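Side-chain contacts in mutual gliding-motility protein MglA (Myxococcus xanthus DK 1622, PDB 6H17), which acts as a GTP-binding intracellular switch that coordinates adventurous and social gliding motility and controls the direction and speed of movement: residues Q30-K35 with D58-S63; R9-K14 with T189-G194; E111-S116 with E152-A157. All coordinates share one frame; numbering follows the deposited sequence. Where two conformers were deposited one is given.

Interaction 1: residues Q30-K35 with D58-S63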
# COMPACT_ATOMS: atom_id res chain seq x y z
N GLN A 30 9.37 -0.30 -6.33
CA GLN A 30 10.67 -0.37 -7.02
C GLN A 30 11.81 -0.24 -6.03
O GLN A 30 12.81 -0.97 -6.11
CB GLN A 30 10.75 0.71 -8.11
CG GLN A 30 9.82 0.42 -9.27
CD GLN A 30 9.63 1.55 -10.29
OE1 GLN A 30 9.72 2.75 -9.98
NE2 GLN A 30 9.31 1.15 -11.52
N TYR A 31 11.71 0.70 -5.08
CA TYR A 31 12.76 0.86 -4.08
C TYR A 31 12.84 -0.38 -3.20
O TYR A 31 13.93 -0.89 -2.92
CB TYR A 31 12.50 2.11 -3.22
CG TYR A 31 13.67 2.39 -2.31
CD1 TYR A 31 14.75 3.12 -2.76
CD2 TYR A 31 13.73 1.83 -1.03
CE1 TYR A 31 15.86 3.31 -1.97
CE2 TYR A 31 14.83 2.05 -0.22
CZ TYR A 31 15.89 2.78 -0.70
OH TYR A 31 17.01 3.00 0.07
N ILE A 32 11.69 -0.87 -2.74
CA ILE A 32 11.66 -2.09 -1.92
C ILE A 32 12.35 -3.23 -2.66
O ILE A 32 13.20 -3.95 -2.11
CB ILE A 32 10.22 -2.45 -1.53
CG1 ILE A 32 9.64 -1.38 -0.60
CG2 ILE A 32 10.18 -3.81 -0.84
CD1 ILE A 32 8.12 -1.43 -0.47
N TYR A 33 11.99 -3.45 -3.92
CA TYR A 33 12.62 -4.51 -4.68
C TYR A 33 14.12 -4.29 -4.79
O TYR A 33 14.92 -5.22 -4.59
CB TYR A 33 11.99 -4.62 -6.07
CG TYR A 33 12.68 -5.66 -6.91
CD1 TYR A 33 12.47 -7.01 -6.69
CD2 TYR A 33 13.56 -5.29 -7.91
CE1 TYR A 33 13.12 -7.97 -7.43
CE2 TYR A 33 14.21 -6.24 -8.67
CZ TYR A 33 13.97 -7.58 -8.42
OH TYR A 33 14.62 -8.55 -9.18
N ASN A 34 14.53 -3.07 -5.14
CA ASN A 34 15.94 -2.83 -5.40
C ASN A 34 16.79 -3.05 -4.16
O ASN A 34 17.94 -3.50 -4.26
CB ASN A 34 16.14 -1.40 -5.92
CG ASN A 34 15.63 -1.22 -7.32
OD1 ASN A 34 15.40 -2.18 -8.04
ND2 ASN A 34 15.47 0.04 -7.72
N LYS A 35 16.26 -2.70 -2.99
CA LYS A 35 17.04 -2.67 -1.76
C LYS A 35 16.78 -3.83 -0.81
O LYS A 35 17.39 -3.88 0.26
CB LYS A 35 16.87 -1.33 -1.05
CG LYS A 35 17.38 -0.17 -1.83
CD LYS A 35 18.86 -0.25 -2.14
CE LYS A 35 19.30 1.01 -2.86
NZ LYS A 35 20.66 1.43 -2.44
N ASP A 58 1.44 -3.16 -10.14
CA ASP A 58 2.64 -3.90 -9.76
C ASP A 58 2.31 -4.99 -8.76
O ASP A 58 1.35 -4.89 -8.00
CB ASP A 58 3.64 -2.95 -9.09
CG ASP A 58 3.88 -1.72 -9.90
OD1 ASP A 58 4.54 -1.83 -10.96
OD2 ASP A 58 3.37 -0.64 -9.51
N PHE A 59 3.17 -6.01 -8.75
CA PHE A 59 3.12 -7.14 -7.84
C PHE A 59 4.53 -7.48 -7.37
O PHE A 59 5.45 -7.58 -8.19
CB PHE A 59 2.50 -8.36 -8.55
CG PHE A 59 2.54 -9.64 -7.73
CD1 PHE A 59 1.54 -9.92 -6.82
CD2 PHE A 59 3.57 -10.56 -7.87
CE1 PHE A 59 1.57 -11.10 -6.06
CE2 PHE A 59 3.60 -11.74 -7.11
CZ PHE A 59 2.61 -12.01 -6.22
N LEU A 60 4.68 -7.67 -6.06
CA LEU A 60 5.99 -7.99 -5.49
C LEU A 60 5.82 -8.88 -4.26
O LEU A 60 5.25 -8.43 -3.26
CB LEU A 60 6.73 -6.72 -5.07
CG LEU A 60 8.02 -6.89 -4.27
CD1 LEU A 60 9.04 -7.72 -5.03
CD2 LEU A 60 8.61 -5.53 -3.95
N PRO A 61 6.29 -10.13 -4.31
CA PRO A 61 6.23 -10.99 -3.11
C PRO A 61 7.47 -10.86 -2.25
O PRO A 61 8.59 -10.75 -2.75
CB PRO A 61 6.12 -12.39 -3.71
CG PRO A 61 6.74 -12.32 -5.04
CD PRO A 61 6.74 -10.87 -5.50
N LEU A 62 7.26 -10.88 -0.93
CA LEU A 62 8.33 -10.67 0.03
C LEU A 62 8.14 -11.55 1.25
O LEU A 62 7.01 -11.87 1.64
CB LEU A 62 8.32 -9.23 0.57
CG LEU A 62 8.53 -8.09 -0.40
CD1 LEU A 62 8.32 -6.75 0.30
CD2 LEU A 62 9.93 -8.13 -0.99
N SER A 63 9.25 -11.85 1.90
CA SER A 63 9.26 -12.43 3.23
C SER A 63 9.55 -11.32 4.23
O SER A 63 10.56 -10.62 4.11
CB SER A 63 10.31 -13.53 3.35
OG SER A 63 10.06 -14.58 2.44
O HOH W 1 7.36 -1.75 -11.60

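Interaction 2: residues R9-K14 with T189-G194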
# COMPACT_ATOMS: atom_id res chain seq x y z
N ARG A 9 0.96 -25.49 5.72
CA ARG A 9 1.50 -24.55 6.69
C ARG A 9 1.95 -23.25 6.02
O ARG A 9 3.00 -22.70 6.35
CB ARG A 9 2.66 -25.12 7.52
CG ARG A 9 2.42 -26.50 8.06
CD ARG A 9 1.20 -26.51 8.91
NE ARG A 9 1.33 -25.71 10.13
CZ ARG A 9 0.36 -25.60 11.03
NH1 ARG A 9 -0.80 -26.21 10.82
NH2 ARG A 9 0.55 -24.88 12.12
N GLU A 10 1.18 -22.77 5.06
CA GLU A 10 1.51 -21.55 4.32
C GLU A 10 0.43 -20.50 4.51
O GLU A 10 -0.76 -20.80 4.46
CB GLU A 10 1.70 -21.85 2.82
CG GLU A 10 2.83 -22.84 2.60
CD GLU A 10 3.28 -22.97 1.15
OE1 GLU A 10 4.18 -23.81 0.88
OE2 GLU A 10 2.75 -22.24 0.29
N ILE A 11 0.87 -19.27 4.73
CA ILE A 11 0.00 -18.11 4.84
C ILE A 11 0.43 -17.09 3.79
O ILE A 11 1.60 -16.73 3.72
CB ILE A 11 0.10 -17.47 6.24
CG1 ILE A 11 -0.31 -18.46 7.33
CG2 ILE A 11 -0.73 -16.19 6.30
CD1 ILE A 11 -0.09 -17.95 8.74
N ASN A 12 -0.54 -16.61 3.01
CA ASN A 12 -0.28 -15.52 2.08
C ASN A 12 -1.12 -14.33 2.48
O ASN A 12 -2.34 -14.46 2.67
CB ASN A 12 -0.58 -15.95 0.65
CG ASN A 12 0.42 -16.96 0.13
OD1 ASN A 12 1.62 -16.88 0.43
ND2 ASN A 12 -0.06 -17.94 -0.61
N CYS A 13 -0.46 -13.20 2.65
CA CYS A 13 -1.07 -11.93 3.02
C CYS A 13 -0.98 -10.99 1.83
O CYS A 13 -0.10 -11.14 0.97
CB CYS A 13 -0.32 -11.31 4.22
SG CYS A 13 -0.43 -12.32 5.74
N LYS A 14 -1.92 -10.03 1.76
CA LYS A 14 -1.96 -9.06 0.68
C LYS A 14 -1.91 -7.65 1.22
O LYS A 14 -2.73 -7.27 2.07
CB LYS A 14 -3.24 -9.27 -0.10
CG LYS A 14 -3.45 -8.36 -1.27
CD LYS A 14 -4.67 -8.80 -2.06
CE LYS A 14 -4.73 -8.16 -3.41
NZ LYS A 14 -5.88 -8.66 -4.21
N THR A 189 0.17 -9.00 13.51
CA THR A 189 -0.51 -8.99 14.80
C THR A 189 -1.93 -9.49 14.65
O THR A 189 -2.42 -10.25 15.50
CB THR A 189 -0.46 -7.58 15.39
OG1 THR A 189 0.90 -7.24 15.69
CG2 THR A 189 -1.31 -7.49 16.65
N GLU A 190 -2.62 -9.10 13.57
CA GLU A 190 -3.98 -9.57 13.35
C GLU A 190 -4.01 -11.08 13.09
O GLU A 190 -4.87 -11.79 13.63
CB GLU A 190 -4.65 -8.81 12.21
CG GLU A 190 -4.99 -7.37 12.55
CD GLU A 190 -5.71 -7.23 13.87
OE1 GLU A 190 -6.79 -7.85 14.02
OE2 GLU A 190 -5.20 -6.53 14.78
N LEU A 191 -3.07 -11.58 12.29
CA LEU A 191 -2.99 -13.02 12.06
C LEU A 191 -2.85 -13.77 13.37
O LEU A 191 -3.54 -14.78 13.60
CB LEU A 191 -1.79 -13.33 11.17
CG LEU A 191 -1.96 -13.05 9.69
CD1 LEU A 191 -0.63 -13.24 9.00
CD2 LEU A 191 -3.02 -13.97 9.10
N LYS A 192 -1.97 -13.31 14.25
CA LYS A 192 -1.76 -14.00 15.52
C LYS A 192 -3.00 -13.95 16.40
O LYS A 192 -3.14 -14.80 17.29
CB LYS A 192 -0.55 -13.40 16.24
CG LYS A 192 0.74 -13.58 15.47
CD LYS A 192 1.97 -13.40 16.35
CE LYS A 192 2.60 -12.02 16.18
NZ LYS A 192 4.08 -12.11 16.17
N LYS A 193 -3.90 -13.00 16.17
CA LYS A 193 -5.12 -12.91 16.98
C LYS A 193 -6.10 -14.00 16.56
O LYS A 193 -6.19 -15.04 17.21
CB LYS A 193 -5.76 -11.53 16.85
CG LYS A 193 -4.96 -10.41 17.51
CD LYS A 193 -5.70 -9.07 17.44
CE LYS A 193 -4.88 -7.96 18.08
N GLY A 194 -6.84 -13.76 15.48
CA GLY A 194 -7.82 -14.72 15.01
C GLY A 194 -7.36 -15.50 13.80
O GLY A 194 -6.94 -16.66 13.91

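Interaction 3: residues E111-S116 with E152-A157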
# COMPACT_ATOMS: atom_id res chain seq x y z
N GLU A 111 -6.49 17.90 -3.40
CA GLU A 111 -7.83 17.44 -3.71
C GLU A 111 -7.80 16.00 -4.19
O GLU A 111 -8.67 15.21 -3.84
CB GLU A 111 -8.50 18.33 -4.76
CG GLU A 111 -9.13 19.59 -4.18
CD GLU A 111 -10.29 20.11 -5.02
OE1 GLU A 111 -10.75 19.37 -5.92
OE2 GLU A 111 -10.73 21.25 -4.79
N ALA A 112 -6.81 15.67 -5.03
CA ALA A 112 -6.69 14.31 -5.54
C ALA A 112 -6.41 13.33 -4.40
O ALA A 112 -6.95 12.22 -4.39
CB ALA A 112 -5.62 14.24 -6.62
N ASN A 113 -5.58 13.73 -3.43
CA ASN A 113 -5.37 12.90 -2.24
C ASN A 113 -6.69 12.63 -1.54
O ASN A 113 -6.99 11.49 -1.18
CB ASN A 113 -4.45 13.59 -1.24
CG ASN A 113 -3.00 13.63 -1.66
OD1 ASN A 113 -2.51 12.72 -2.33
ND2 ASN A 113 -2.29 14.66 -1.20
N MET A 114 -7.49 13.67 -1.33
CA MET A 114 -8.74 13.49 -0.59
C MET A 114 -9.73 12.64 -1.36
O MET A 114 -10.42 11.80 -0.77
CB MET A 114 -9.34 14.85 -0.28
CG MET A 114 -8.53 15.63 0.71
SD MET A 114 -9.18 17.29 0.86
CE MET A 114 -8.41 17.74 2.41
N GLU A 115 -9.82 12.84 -2.67
CA GLU A 115 -10.71 12.02 -3.49
C GLU A 115 -10.29 10.56 -3.42
O GLU A 115 -11.13 9.66 -3.25
CB GLU A 115 -10.69 12.51 -4.94
CG GLU A 115 -11.44 11.60 -5.94
CD GLU A 115 -12.84 12.07 -6.25
OE1 GLU A 115 -13.24 12.02 -7.43
OE2 GLU A 115 -13.55 12.51 -5.31
N SER A 116 -9.00 10.29 -3.54
CA SER A 116 -8.52 8.92 -3.50
C SER A 116 -8.72 8.27 -2.14
O SER A 116 -9.05 7.08 -2.07
CB SER A 116 -7.05 8.88 -3.91
OG SER A 116 -6.56 7.56 -3.95
N GLU A 152 2.36 18.81 9.30
CA GLU A 152 1.23 19.06 10.19
C GLU A 152 -0.05 19.26 9.39
O GLU A 152 -1.11 18.78 9.78
CB GLU A 152 1.51 20.28 11.05
CG GLU A 152 0.45 20.55 12.09
CD GLU A 152 0.74 21.79 12.93
OE1 GLU A 152 -0.02 22.04 13.89
OE2 GLU A 152 1.72 22.50 12.62
N GLU A 153 0.03 19.97 8.27
CA GLU A 153 -1.15 20.18 7.44
C GLU A 153 -1.59 18.89 6.74
O GLU A 153 -2.79 18.65 6.56
CB GLU A 153 -0.89 21.28 6.42
CG GLU A 153 -0.79 22.65 7.00
CD GLU A 153 0.01 23.60 6.09
OE1 GLU A 153 0.31 24.71 6.55
OE2 GLU A 153 0.36 23.22 4.96
N MET A 154 -0.63 18.04 6.34
CA MET A 154 -1.00 16.74 5.78
C MET A 154 -1.76 15.90 6.80
O MET A 154 -2.78 15.27 6.47
CB MET A 154 0.26 15.98 5.36
CG MET A 154 0.99 16.56 4.16
SD MET A 154 0.14 16.47 2.56
CE MET A 154 0.34 14.76 2.15
N ARG A 155 -1.29 15.90 8.05
CA ARG A 155 -1.94 15.13 9.10
C ARG A 155 -3.34 15.66 9.36
O ARG A 155 -4.30 14.89 9.47
CB ARG A 155 -1.09 15.23 10.37
CG ARG A 155 -1.69 14.50 11.57
CD ARG A 155 -0.84 14.71 12.83
NE ARG A 155 0.58 14.48 12.56
CZ ARG A 155 1.54 15.39 12.68
NH1 ARG A 155 1.27 16.63 13.09
NH2 ARG A 155 2.79 15.06 12.40
N LYS A 156 -3.49 16.98 9.44
CA LYS A 156 -4.81 17.53 9.69
C LYS A 156 -5.76 17.27 8.53
O LYS A 156 -6.96 17.10 8.75
CB LYS A 156 -4.70 19.03 9.99
CG LYS A 156 -4.04 19.33 11.33
CD LYS A 156 -3.86 20.81 11.55
CE LYS A 156 -3.24 21.09 12.91
NZ LYS A 156 -2.94 22.54 13.07
N ALA A 157 -5.25 17.24 7.30
CA ALA A 157 -6.12 17.02 6.16
C ALA A 157 -6.47 15.56 5.95
O ALA A 157 -7.57 15.25 5.48
CB ALA A 157 -5.44 17.54 4.89

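Interaction 1: residues Q30-K35 with D58-S63
L60 and L62, on strand 52-62 of the central sheet, pack against I32 and Y33 of helix 25-35, the helix that follows the P-loop in this small GTPase. The short segments lie 9.8 Å apart axis to axis, at 37°. At the start of the strand segment, D58 touches none of residues 30-35 directly; a water donates to its OD1 at 2.9 Å, but the water's further link to Q30 NE2 is weak and, since Q30 has two conformers, doubtful. The other carboxylate oxygen, OD2, is bonded to the hydroxyls of T26 and T78, both predicted to bind GTP. L60 comes next and makes a fork. With CG anti to the backbone N (chi1 171°), its CD2 lies 3.9 Å from I32 CG2, while CD1 meets the Y33 ring obliquely, 3.9 Å from Y33 CD1. K41 makes a cation-pi contact with the same ring. L62 uses a single methyl: its CD1 lies 3.7 Å from I32 CG2, the L62 side chain roughly perpendicular to that of I32. I32 CG2 is thus touched by both leucines, and L76 of strand 71-78 and V176 of helix 176-193 also touch I32. The direct contact between 30-35 and 58-63 is wholly apolar and rests on shape and burial; a polar tie between this strand and helix 25-35 is made by D58 to T26.

Interaction 2: residues R9-K14 with T189-G194
This is a small apolar contact in which L191, near the end of the C-terminal helix 176-193, rests on I11 and C13 of strand 10-18. It belongs to the Ras-like G-domain fold, where helices cover both faces of a mixed central sheet. Strand 10-18 runs inside that sheet, parallel to strands 71-78 and 98-104, and its early part also pairs antiparallel with the short strand 3-5. R9 and E10 both face N5 there, forming a G1 beta bulge at the entry to the strand. From this point the side chains alternate: those of I11 and C13 leave the backbone toward the helix, whereas that of N12, between them, leaves it on the other face.

The two inward side chains make a neighbouring pair, I11 CG2 lying 3.9 Å from C13 SG, and L191 comes down over both. Its nearest backbone neighbour on the strand is C13, the CA atoms of L191 and C13 being 9.3 Å apart, a gap that the side chains fill. F70 and T72 also touch I11, F74 and D97 touch C13, and S2 touches L191, so the first and last modelled parts of the chain come together here. The contact lies away from the nucleotide site and joins the last helix to the first long strand by packing alone.

The I11 and L191 side chains run alongside one another, pointing opposite ways. The I11 branch that does the touching is CG2, placed anti to the backbone N by a chi1 of -60°. L191 CD1 stands 4.0 Å from I11 CG2; its approach of 3.4 Å to C13 SG is short, and its exact value is doubtful because C13 has two conformers.

Interaction 3: residues E111-S116 with E152-A157
N113 and M114, adjacent on helix 110-125, meet M154 and A157 of helix 151-158, two helices lying side by side on one face of the G-domain sheet. N113 comes first and points toward the second helix, yet its touch is loose: its ND2 stands 4.3 Å from the M154 methyl CE. The amide is held from the sheet side, where ND2 donates to the backbone O of D104, and P20 of the predicted GTP-binding loop touches the same side chain. M154 is curled, its three torsions all near -70°, which brings CE toward N113; the M154 side chain also touches A103 and Y140 of the sheet.

M114 follows and spans the gap between the helices at the exposed side. Its chain runs extended beyond CG (chi2 173°), carrying CE to within 3.9 Å of A157 CB and 4.0 Å of A157 O; M114 has a second conformer, so this touch is doubtful in detail. The M114 and A157 CA atoms are 8.1 Å apart, and alanine's short side chain leaves the bridging to the methionine. M110, one turn earlier than M114, also touches M154 and A157.

Across the helices the chemistry is thus methyl against methyl and methyl against a primary amide already bonded to the sheet. That implies a modest, non-directional join, the D104 bond probably helping to hold N113 where it touches P20, and methionine methyls with A157 CB supplying the packing.

From the N terminus, strand 10-18 opens the widest loop, which closes only when interaction 2 brings the C-terminal helix 176-193 back to it; both other contacts lie within that span. Interaction 1 closes first, joining the helix after the P-loop to strand 52-62 across a span that holds strand 45-49 and probably includes the first switch region of small GTPases. Interaction 3 follows in series, its 36-residue span including strand 136-141, and ties helix 110-125 to helix 151-158. None of the loops cross. Interactions 1 and 3 lie on opposite sides of the chain's centre, about 26 Å apart between centres, while interactions 1 and 2 both pack a helix onto the central sheet.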